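Side-chain contacts in surface antigen protein 2 (Candida albicans, PDB 4Y7S), which binds haem as a secreted hemophore, helping Candida albicans hyphae use iron from human hemoglobin and exchanging haem with related CFEM proteins: residues P7-T12 / A19-D24; W46-L51 / A86-W91; C64-C69 / S102-A107. All coordinates share one frame; numbering follows the deposited sequence.

Contact 1 of 3, residues P7-T12 / A19-D24; sequences PPVPKT and ADRIYD. With HEB (heme b/c), chain D.
Arg21 reaches from the short helix 19-22 to Val9 and Pro10 in a surface contact, where the loop that borders the haem passes alongside that helix. The backbones stay well apart, and the arginine side chain spans the gap between them. It leaves the helix with CG anti to its own carbonyl carbon (chi1 -60°) and bends again at the next bond, which turns the guanidinium toward the loop. There NH2 does all the close touching: Val9 CG2 lies 3.1 Å from Arg21 NH2, a close contact and not a bond, at the edge of the guanidinium and near its plane, while Pro10 CD comes obliquely to 3.4 Å from the same Arg21 NH2. A water probably bridges Arg21 NH2 and Pro10 O, although its 2.5 Å distance to Arg21 NH2 is unusually short and calls for caution, and Pro10 O competes with other acceptors for its protons. Thr48, on helix 48-53, packs against both Val9 and Arg21. The same loop also serves the haem. Val9 CG1 stands 4.0 Å from the haem methyl carbon CMA, and the extended Lys11 chain brings NZ within 2.8 Å of propionate oxygen O2A in a weak hydrogen bond. One methyl of Val9 thus meets the arginine and the other the porphyrin, an arrangement belonging to the loop wall of the CFEM haem pocket, with a lysine at the propionate.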
loop_
_atom_site.group_PDB
_atom_site.type_symbol
_atom_site.label_atom_id
_atom_site.label_comp_id
_atom_site.label_asym_id
_atom_site.label_seq_id
_atom_site.Cartn_x
_atom_site.Cartn_y
_atom_site.Cartn_z
ATOM N N PRO A 7 0.876 5.938 -22.896
ATOM C CA PRO A 7 0.714 7.241 -23.552
ATOM C C PRO A 7 1.424 8.350 -22.801
ATOM O O PRO A 7 1.474 8.310 -21.568
ATOM C CB PRO A 7 -0.799 7.465 -23.564
ATOM C CG PRO A 7 -1.342 6.537 -22.548
ATOM C CD PRO A 7 -0.414 5.369 -22.481
ATOM N N PRO A 8 1.993 9.312 -23.528
ATOM C CA PRO A 8 2.651 10.415 -22.828
ATOM C C PRO A 8 1.677 11.239 -21.982
ATOM O O PRO A 8 0.452 11.251 -22.199
ATOM C CB PRO A 8 3.280 11.238 -23.969
ATOM C CG PRO A 8 2.501 10.884 -25.188
ATOM C CD PRO A 8 2.056 9.456 -24.993
ATOM N N VAL A 9 2.240 11.851 -20.946
ATOM C CA VAL A 9 1.506 12.703 -20.016
ATOM C C VAL A 9 2.265 14.047 -19.860
ATOM O O VAL A 9 3.488 14.064 -19.966
ATOM C CB VAL A 9 1.357 11.977 -18.659
ATOM C CG1 VAL A 9 2.731 11.666 -18.052
ATOM C CG2 VAL A 9 0.529 12.768 -17.705
ATOM N N PRO A 10 1.552 15.169 -19.621
ATOM C CA PRO A 10 2.251 16.430 -19.344
ATOM C C PRO A 10 3.113 16.281 -18.096
ATOM O O PRO A 10 2.635 15.712 -17.125
ATOM C CB PRO A 10 1.115 17.431 -19.112
ATOM C CG PRO A 10 -0.076 16.829 -19.739
ATOM C CD PRO A 10 0.087 15.353 -19.601
ATOM N N LYS A 11 4.347 16.765 -18.097
ATOM C CA LYS A 11 5.211 16.586 -16.921
ATOM C C LYS A 11 5.126 17.764 -15.936
ATOM O O LYS A 11 6.109 18.117 -15.277
ATOM C CB LYS A 11 6.645 16.345 -17.372
ATOM C CG LYS A 11 6.816 14.992 -18.035
ATOM C CD LYS A 11 8.136 14.892 -18.758
ATOM C CE LYS A 11 8.329 13.504 -19.333
ATOM N NZ LYS A 11 9.654 13.368 -19.998
ATOM N N THR A 12 3.946 18.378 -15.881
ATOM C CA THR A 12 3.627 19.434 -14.927
ATOM C C THR A 12 2.145 19.340 -14.589
ATOM O O THR A 12 1.374 18.708 -15.323
ATOM C CB THR A 12 3.999 20.845 -15.520
ATOM O OG1 THR A 12 4.219 21.807 -14.480
ATOM C CG2 THR A 12 2.948 21.345 -16.466
ATOM N N ALA A 19 -5.841 14.599 -10.412
ATOM C CA ALA A 19 -6.816 15.673 -10.299
ATOM C C ALA A 19 -6.998 16.485 -11.580
ATOM O O ALA A 19 -8.129 16.793 -11.948
ATOM C CB ALA A 19 -6.424 16.601 -9.163
ATOM N N ASP A 20 -5.898 16.839 -12.248
ATOM C CA ASP A 20 -5.968 17.708 -13.406
ATOM C C ASP A 20 -6.835 17.075 -14.497
ATOM O O ASP A 20 -7.430 17.766 -15.296
ATOM C CB ASP A 20 -4.559 18.008 -13.972
ATOM C CG ASP A 20 -3.802 19.073 -13.163
ATOM O OD1 ASP A 20 -4.138 19.285 -11.975
ATOM O OD2 ASP A 20 -2.875 19.717 -13.723
ATOM N N ARG A 21 -6.889 15.753 -14.548
ATOM C CA ARG A 21 -7.641 15.099 -15.611
ATOM C C ARG A 21 -9.149 15.212 -15.441
ATOM O O ARG A 21 -9.880 15.197 -16.425
ATOM C CB ARG A 21 -7.273 13.619 -15.688
ATOM C CG ARG A 21 -5.819 13.349 -15.980
ATOM C CD ARG A 21 -5.344 13.904 -17.354
ATOM N NE ARG A 21 -3.904 13.851 -17.276
ATOM C CZ ARG A 21 -3.120 14.883 -17.014
ATOM N NH1 ARG A 21 -3.604 16.110 -16.925
ATOM N NH2 ARG A 21 -1.824 14.674 -16.907
ATOM N N ILE A 22 -9.613 15.349 -14.204
ATOM C CA ILE A 22 -11.046 15.224 -13.923
ATOM C C ILE A 22 -11.653 16.344 -13.073
ATOM O O ILE A 22 -12.861 16.329 -12.795
ATOM C CB ILE A 22 -11.317 13.854 -13.229
ATOM C CG1 ILE A 22 -10.589 13.766 -11.899
ATOM C CG2 ILE A 22 -10.857 12.696 -14.119
ATOM C CD1 ILE A 22 -10.869 12.449 -11.109
ATOM N N TYR A 23 -10.837 17.316 -12.680
ATOM C CA TYR A 23 -11.243 18.283 -11.676
ATOM C C TYR A 23 -12.494 19.031 -12.101
ATOM O O TYR A 23 -13.384 19.274 -11.283
ATOM C CB TYR A 23 -10.116 19.288 -11.378
ATOM C CG TYR A 23 -10.430 20.160 -10.178
ATOM C CD1 TYR A 23 -10.310 19.658 -8.892
ATOM C CD2 TYR A 23 -10.863 21.477 -10.335
ATOM C CE1 TYR A 23 -10.601 20.438 -7.789
ATOM C CE2 TYR A 23 -11.156 22.269 -9.237
ATOM C CZ TYR A 23 -11.022 21.742 -7.965
ATOM O OH TYR A 23 -11.315 22.514 -6.865
ATOM N N ASP A 24 -12.571 19.415 -13.350
ATOM C CA ASP A 24 -13.703 20.156 -13.853
ATOM C C ASP A 24 -14.950 19.323 -14.117
ATOM O O ASP A 24 -15.974 19.854 -14.310
ATOM C CB ASP A 24 -13.320 20.887 -15.113
ATOM C CG ASP A 24 -12.353 21.971 -14.861
ATOM O OD1 ASP A 24 -12.348 22.547 -13.777
ATOM O OD2 ASP A 24 -11.589 22.244 -15.750
HETATM FE FE HEB D . 5.313 6.685 -13.764
HETATM C CHA HEB D . 7.528 8.664 -15.495
HETATM C CHB HEB D . 3.354 6.480 -16.599
HETATM C CHC HEB D . 3.552 4.042 -12.413
HETATM C CHD HEB D . 7.495 6.406 -11.160
HETATM N NA HEB D . 5.434 7.420 -15.719
HETATM C C1A HEB D . 6.409 8.263 -16.188
HETATM C C2A HEB D . 6.070 8.635 -17.540
HETATM C C3A HEB D . 4.917 8.030 -17.851
HETATM C C4A HEB D . 4.493 7.250 -16.705
HETATM C CMA HEB D . 4.128 8.108 -19.180
HETATM C CAA HEB D . 6.922 9.566 -18.442
HETATM C CBA HEB D . 7.664 8.707 -19.465
HETATM C CGA HEB D . 8.410 9.568 -20.459
HETATM O O1A HEB D . 8.582 9.135 -21.627
HETATM O O2A HEB D . 8.839 10.682 -20.093
HETATM N NB HEB D . 3.832 5.490 -14.402
HETATM C C1B HEB D . 3.078 5.617 -15.557
HETATM C C2B HEB D . 1.959 4.695 -15.478
HETATM C C3B HEB D . 2.046 4.053 -14.312
HETATM C C4B HEB D . 3.197 4.532 -13.634
HETATM C CMB HEB D . 0.861 4.518 -16.542
HETATM C CAB HEB D . 1.154 2.967 -13.681
HETATM C CBB HEB D . 0.341 2.210 -14.405
HETATM N NC HEB D . 5.498 5.418 -12.135
HETATM C C1C HEB D . 4.618 4.468 -11.700
HETATM C C2C HEB D . 4.989 3.999 -10.376
HETATM C C3C HEB D . 6.084 4.681 -10.035
HETATM C C4C HEB D . 6.419 5.569 -11.133
HETATM C CMC HEB D . 4.184 2.931 -9.586
HETATM C CAC HEB D . 6.938 4.613 -8.755
HETATM C CBC HEB D . 6.768 3.645 -7.860
HETATM N ND HEB D . 7.226 7.377 -13.409
HETATM C C1D HEB D . 7.892 7.204 -12.206
HETATM C C2D HEB D . 9.067 8.038 -12.190
HETATM C C3D HEB D . 9.082 8.730 -13.548
HETATM C C4D HEB D . 7.902 8.269 -14.230
HETATM C CMD HEB D . 10.094 8.166 -11.049
HETATM C CAD HEB D . 10.104 9.762 -14.058
HETATM C CBD HEB D . 11.275 9.127 -14.790
HETATM C CGD HEB D . 12.348 10.180 -14.946
HETATM O O1D HEB D . 12.105 11.375 -14.592
HETATM O O2D HEB D . 13.458 9.814 -15.421
HETATM O O HOH W 1 0.079 15.599 -15.541
#

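Contact 2 of 3, residues W46-L51 / A86-W91; sequences WDTGCL and AAAGVW. With HEB (heme b/c), chain D.
Thr48 sets CG2 anti to its backbone N, which places that methyl against Ala88 CB, and Asp47 likewise swings CG anti to its own N (chi1 -173°), which carries its carboxylate to the haem iron. The first rotation helps close a small apolar seam: Thr48 CG2 lies 3.9 Å from Ala88 CB, and Val90 CG2 is 3.9 Å from Gly49 CA. Gly49, without a side chain, lets its backbone lie close to the haem, with Gly49 O 3.5 Å from haem CAB. Thr48 OG1 is hydrogen-bonded to Gly17 O. Next to the seam, Asp47 binds the iron through OD2 at 2.2 Å. Its other oxygen, OD1, accepts from Cys50 N at 3.1 Å along a nearly straight N-H (172°), approached from well above the carboxylate plane, a capping bond that helps fix the rotation of the carboxylate. Cys50 SG, in a disulfide with Cys43, lies 3.4 Å from pyrrole carbon C2C of the haem. The 86-91 segment supplies more of the pocket: after the Schellman turn at Gly89, Val90 CG2 touches vinyl carbon CBB, and Trp91 CZ3 comes to 3.3 Å from the same haem CBB. On the propionate side, Trp46 CH2 approaches the meso carbon CHA. An aspartate that is both N-cap of helix 48-53 and axial iron ligand makes this the haem-iron site of the CFEM helical basket.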
loop_
_atom_site.group_PDB
_atom_site.type_symbol
_atom_site.label_atom_id
_atom_site.label_comp_id
_atom_site.label_asym_id
_atom_site.label_seq_id
_atom_site.Cartn_x
_atom_site.Cartn_y
_atom_site.Cartn_z
ATOM N N TRP A 46 2.995 14.901 -11.213
ATOM C CA TRP A 46 2.266 15.052 -12.484
ATOM C C TRP A 46 1.884 13.704 -13.088
ATOM O O TRP A 46 1.233 13.650 -14.118
ATOM C CB TRP A 46 3.120 15.829 -13.501
ATOM C CG TRP A 46 4.534 15.358 -13.570
ATOM C CD1 TRP A 46 5.635 15.965 -13.009
ATOM C CD2 TRP A 46 5.026 14.173 -14.218
ATOM N NE1 TRP A 46 6.768 15.229 -13.270
ATOM C CE2 TRP A 46 6.423 14.129 -14.010
ATOM C CE3 TRP A 46 4.424 13.150 -14.956
ATOM C CZ2 TRP A 46 7.223 13.098 -14.513
ATOM C CZ3 TRP A 46 5.222 12.126 -15.451
ATOM C CH2 TRP A 46 6.608 12.108 -15.224
ATOM N N ASP A 47 2.283 12.615 -12.446
ATOM C CA ASP A 47 2.182 11.291 -13.036
ATOM C C ASP A 47 0.831 10.607 -12.757
ATOM O O ASP A 47 0.644 9.948 -11.743
ATOM C CB ASP A 47 3.335 10.460 -12.504
ATOM C CG ASP A 47 3.447 9.109 -13.152
ATOM O OD1 ASP A 47 2.528 8.635 -13.867
ATOM O OD2 ASP A 47 4.506 8.515 -12.921
ATOM N N THR A 48 -0.096 10.769 -13.691
ATOM C CA THR A 48 -1.440 10.245 -13.581
ATOM C C THR A 48 -1.453 8.751 -13.267
ATOM O O THR A 48 -2.056 8.321 -12.301
ATOM C CB THR A 48 -2.207 10.506 -14.885
ATOM O OG1 THR A 48 -2.117 11.898 -15.208
ATOM C CG2 THR A 48 -3.667 10.098 -14.759
ATOM N N GLY A 49 -0.795 7.970 -14.106
ATOM C CA GLY A 49 -0.752 6.527 -13.934
ATOM C C GLY A 49 -0.257 6.100 -12.570
ATOM O O GLY A 49 -0.854 5.237 -11.935
ATOM N N CYS A 50 0.832 6.707 -12.102
ATOM C CA CYS A 50 1.334 6.371 -10.776
ATOM C C CYS A 50 0.300 6.710 -9.679
ATOM O O CYS A 50 0.043 5.905 -8.789
ATOM C CB CYS A 50 2.648 7.100 -10.514
ATOM S SG CYS A 50 3.448 6.647 -8.971
ATOM N N LEU A 51 -0.344 7.862 -9.780
ATOM C CA LEU A 51 -1.308 8.282 -8.762
ATOM C C LEU A 51 -2.620 7.489 -8.833
ATOM O O LEU A 51 -3.455 7.567 -7.924
ATOM C CB LEU A 51 -1.583 9.779 -8.898
ATOM C CG LEU A 51 -0.374 10.652 -8.593
ATOM C CD1 LEU A 51 -0.650 12.104 -8.926
ATOM C CD2 LEU A 51 0.056 10.510 -7.163
ATOM N N ALA A 86 -7.608 4.672 -16.911
ATOM C CA ALA A 86 -7.580 3.806 -18.076
ATOM C C ALA A 86 -6.887 4.507 -19.264
ATOM O O ALA A 86 -6.062 3.910 -19.978
ATOM C CB ALA A 86 -9.002 3.377 -18.450
ATOM N N ALA A 87 -7.204 5.773 -19.484
ATOM C CA ALA A 87 -6.582 6.488 -20.601
ATOM C C ALA A 87 -5.082 6.676 -20.369
ATOM O O ALA A 87 -4.306 6.820 -21.324
ATOM C CB ALA A 87 -7.253 7.832 -20.816
ATOM N N ALA A 88 -4.666 6.675 -19.106
ATOM C CA ALA A 88 -3.246 6.829 -18.787
ATOM C C ALA A 88 -2.469 5.541 -19.038
ATOM O O ALA A 88 -1.233 5.557 -19.010
ATOM C CB ALA A 88 -3.066 7.257 -17.357
ATOM N N GLY A 89 -3.187 4.437 -19.242
ATOM C CA GLY A 89 -2.585 3.152 -19.583
ATOM C C GLY A 89 -2.560 2.148 -18.439
ATOM O O GLY A 89 -1.969 1.089 -18.557
ATOM N N VAL A 90 -3.230 2.467 -17.343
ATOM C CA VAL A 90 -3.261 1.573 -16.203
ATOM C C VAL A 90 -4.100 0.349 -16.534
ATOM O O VAL A 90 -5.063 0.431 -17.295
ATOM C CB VAL A 90 -3.840 2.264 -14.950
ATOM C CG1 VAL A 90 -3.773 1.340 -13.768
ATOM C CG2 VAL A 90 -3.086 3.530 -14.638
ATOM N N TRP A 91 -3.728 -0.781 -15.941
ATOM C CA TRP A 91 -4.463 -2.037 -16.085
ATOM C C TRP A 91 -5.751 -2.063 -15.266
ATOM O O TRP A 91 -5.895 -1.337 -14.279
ATOM C CB TRP A 91 -3.571 -3.210 -15.666
ATOM C CG TRP A 91 -3.017 -3.024 -14.269
ATOM C CD1 TRP A 91 -3.563 -3.466 -13.094
ATOM C CD2 TRP A 91 -1.821 -2.317 -13.913
ATOM N NE1 TRP A 91 -2.775 -3.083 -12.033
ATOM C CE2 TRP A 91 -1.697 -2.380 -12.509
ATOM C CE3 TRP A 91 -0.837 -1.640 -14.649
ATOM C CZ2 TRP A 91 -0.631 -1.791 -11.826
ATOM C CZ3 TRP A 91 0.226 -1.061 -13.969
ATOM C CH2 TRP A 91 0.315 -1.137 -12.571
HETATM FE FE HEB D . 5.313 6.685 -13.764
HETATM C CHA HEB D . 7.528 8.664 -15.495
HETATM C CHB HEB D . 3.354 6.480 -16.599
HETATM C CHC HEB D . 3.552 4.042 -12.413
HETATM C CHD HEB D . 7.495 6.406 -11.160
HETATM N NA HEB D . 5.434 7.420 -15.719
HETATM C C1A HEB D . 6.409 8.263 -16.188
HETATM C C2A HEB D . 6.070 8.635 -17.540
HETATM C C3A HEB D . 4.917 8.030 -17.851
HETATM C C4A HEB D . 4.493 7.250 -16.705
HETATM C CMA HEB D . 4.128 8.108 -19.180
HETATM C CAA HEB D . 6.922 9.566 -18.442
HETATM C CBA HEB D . 7.664 8.707 -19.465
HETATM C CGA HEB D . 8.410 9.568 -20.459
HETATM O O1A HEB D . 8.582 9.135 -21.627
HETATM O O2A HEB D . 8.839 10.682 -20.093
HETATM N NB HEB D . 3.832 5.490 -14.402
HETATM C C1B HEB D . 3.078 5.617 -15.557
HETATM C C2B HEB D . 1.959 4.695 -15.478
HETATM C C3B HEB D . 2.046 4.053 -14.312
HETATM C C4B HEB D . 3.197 4.532 -13.634
HETATM C CMB HEB D . 0.861 4.518 -16.542
HETATM C CAB HEB D . 1.154 2.967 -13.681
HETATM C CBB HEB D . 0.341 2.210 -14.405
HETATM N NC HEB D . 5.498 5.418 -12.135
HETATM C C1C HEB D . 4.618 4.468 -11.700
HETATM C C2C HEB D . 4.989 3.999 -10.376
HETATM C C3C HEB D . 6.084 4.681 -10.035
HETATM C C4C HEB D . 6.419 5.569 -11.133
HETATM C CMC HEB D . 4.184 2.931 -9.586
HETATM C CAC HEB D . 6.938 4.613 -8.755
HETATM C CBC HEB D . 6.768 3.645 -7.860
HETATM N ND HEB D . 7.226 7.377 -13.409
HETATM C C1D HEB D . 7.892 7.204 -12.206
HETATM C C2D HEB D . 9.067 8.038 -12.190
HETATM C C3D HEB D . 9.082 8.730 -13.548
HETATM C C4D HEB D . 7.902 8.269 -14.230
HETATM C CMD HEB D . 10.094 8.166 -11.049
HETATM C CAD HEB D . 10.104 9.762 -14.058
HETATM C CBD HEB D . 11.275 9.127 -14.790
HETATM C CGD HEB D . 12.348 10.180 -14.946
HETATM O O1D HEB D . 12.105 11.375 -14.592
HETATM O O2D HEB D . 13.458 9.814 -15.421
#

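Contact 3 of 3, residues C64-C69 / S102-A107; sequences CVASKC and SSALDA
Helices 55-68 and 99-110 run side by side in the same general direction here, their local axes 8.8 Å apart at closest approach and inclined by 22°, with Ala66 and Leu105 as the nearest backbone pair. Such a close approach suits the small residues at the interface: Ala66 CB meets Ala104 CB at 4.2 Å and also rests 3.9 Å from the carbonyl oxygen Ala104 O. Leu105 packs beside this alanine pair. Its CG is anti to the carbonyl carbon (chi1 -72°), and the branch ending in CD2 reaches across to the facing helix. Leu105 CD2 lies 3.8 Å from Ala66 CB and touches the backbone too, at 3.7 Å from Ala66 N. Val65 CG1 meets the same Leu105 CD2 at 3.8 Å, so this one methyl is lodged against both backbone and side chains of the other helix. Val65 and Leu105 also pack on helix 72-87, through Phe77 and Val74 respectively, and Asp106 makes a salt bridge with Arg78 of that helix. Cys64 and Cys69 are in disulfides with Cys33 and Cys29. The result is apolar helix-to-helix packing in the disulfide-braced helical basket of the CFEM fold, away from the haem site.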
loop_
_atom_site.group_PDB
_atom_site.type_symbol
_atom_site.label_atom_id
_atom_site.label_comp_id
_atom_site.label_asym_id
_atom_site.label_seq_id
_atom_site.Cartn_x
_atom_site.Cartn_y
_atom_site.Cartn_z
ATOM N N CYS A 64 -12.269 10.003 1.240
ATOM C CA CYS A 64 -12.841 11.339 1.246
ATOM C C CYS A 64 -14.129 11.410 0.396
ATOM O O CYS A 64 -15.139 11.968 0.825
ATOM C CB CYS A 64 -11.802 12.350 0.743
ATOM S SG CYS A 64 -12.388 14.082 0.645
ATOM N N VAL A 65 -14.101 10.825 -0.800
ATOM C CA VAL A 65 -15.286 10.828 -1.640
ATOM C C VAL A 65 -16.425 10.074 -0.949
ATOM O O VAL A 65 -17.577 10.512 -0.998
ATOM C CB VAL A 65 -14.997 10.211 -3.025
ATOM C CG1 VAL A 65 -16.286 9.905 -3.782
ATOM C CG2 VAL A 65 -14.086 11.146 -3.841
ATOM N N ALA A 66 -16.120 8.942 -0.325
ATOM C CA ALA A 66 -17.134 8.185 0.390
ATOM C C ALA A 66 -17.741 8.958 1.557
ATOM O O ALA A 66 -18.865 8.703 1.948
ATOM C CB ALA A 66 -16.558 6.877 0.896
ATOM N N SER A 67 -16.989 9.894 2.114
ATOM C CA SER A 67 -17.453 10.675 3.253
ATOM C C SER A 67 -18.258 11.882 2.798
ATOM O O SER A 67 -19.226 12.261 3.416
ATOM C CB SER A 67 -16.264 11.149 4.082
ATOM O OG SER A 67 -15.523 10.042 4.569
ATOM N N LYS A 68 -17.817 12.477 1.700
ATOM C CA LYS A 68 -18.344 13.754 1.233
ATOM C C LYS A 68 -19.423 13.639 0.156
ATOM O O LYS A 68 -20.165 14.597 -0.080
ATOM C CB LYS A 68 -17.187 14.596 0.674
ATOM C CG LYS A 68 -16.049 14.907 1.651
ATOM C CD LYS A 68 -16.402 15.910 2.696
ATOM C CE LYS A 68 -15.203 16.129 3.631
ATOM N NZ LYS A 68 -15.622 16.814 4.883
ATOM N N CYS A 69 -19.485 12.497 -0.530
ATOM C CA CYS A 69 -20.407 12.299 -1.669
ATOM C C CYS A 69 -21.432 11.171 -1.436
ATOM O O CYS A 69 -21.130 10.190 -0.759
ATOM C CB CYS A 69 -19.600 11.995 -2.949
ATOM S SG CYS A 69 -18.439 13.306 -3.450
ATOM N N SER A 102 -13.282 0.510 -1.569
ATOM C CA SER A 102 -14.301 0.191 -2.564
ATOM C C SER A 102 -15.647 -0.103 -1.896
ATOM O O SER A 102 -16.674 0.353 -2.372
ATOM C CB SER A 102 -13.880 -1.001 -3.421
ATOM O OG SER A 102 -14.726 -1.109 -4.557
ATOM N N SER A 103 -15.638 -0.883 -0.811
ATOM C CA SER A 103 -16.864 -1.234 -0.100
ATOM C C SER A 103 -17.523 0.016 0.469
ATOM O O SER A 103 -18.733 0.168 0.391
ATOM C CB SER A 103 -16.588 -2.242 1.025
ATOM O OG SER A 103 -16.005 -3.426 0.506
ATOM N N ALA A 104 -16.714 0.917 1.015
ATOM C CA ALA A 104 -17.214 2.192 1.534
ATOM C C ALA A 104 -17.834 3.036 0.413
ATOM O O ALA A 104 -18.841 3.714 0.617
ATOM C CB ALA A 104 -16.085 2.971 2.234
ATOM N N LEU A 105 -17.228 3.019 -0.771
ATOM C CA LEU A 105 -17.787 3.774 -1.888
ATOM C C LEU A 105 -19.094 3.168 -2.348
ATOM O O LEU A 105 -20.053 3.891 -2.620
ATOM C CB LEU A 105 -16.810 3.831 -3.053
ATOM C CG LEU A 105 -15.598 4.740 -2.836
ATOM C CD1 LEU A 105 -14.536 4.467 -3.889
ATOM C CD2 LEU A 105 -16.024 6.226 -2.808
ATOM N N ASP A 106 -19.126 1.836 -2.429
ATOM C CA ASP A 106 -20.349 1.114 -2.773
ATOM C C ASP A 106 -21.492 1.563 -1.862
ATOM O O ASP A 106 -22.624 1.822 -2.315
ATOM C CB ASP A 106 -20.170 -0.409 -2.651
ATOM C CG ASP A 106 -19.255 -0.994 -3.723
ATOM O OD1 ASP A 106 -18.904 -0.269 -4.679
ATOM O OD2 ASP A 106 -18.910 -2.196 -3.622
ATOM N N ALA A 107 -21.200 1.616 -0.566
ATOM C CA ALA A 107 -22.215 1.998 0.421
ATOM C C ALA A 107 -22.682 3.444 0.210
ATOM O O ALA A 107 -23.883 3.742 0.282
ATOM C CB ALA A 107 -21.671 1.810 1.837
#

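The three contacts illustrate how a small helical protein can keep its ligand site and plain helix packing at opposite ends. Contacts 1 and 2 adjoin, with centres about 9 Å apart, and both touch the haem; Pro7 packs on the carbonyl oxygens of Ala87 and Ala88, and Lys11 O on Trp46. Contact 3 lies on the opposite side of the chain's centre, about 23 Å from contact 1 and about 21 Å from contact 2, measured between centres. Along the chain contact 1 closes before either of the others opens, whereas the segments of contacts 2 and 3 alternate. Helix 72-87 links the two ends: its C-terminal end enters contact 2, while Val74, Phe77 and Arg78 flank contact 3.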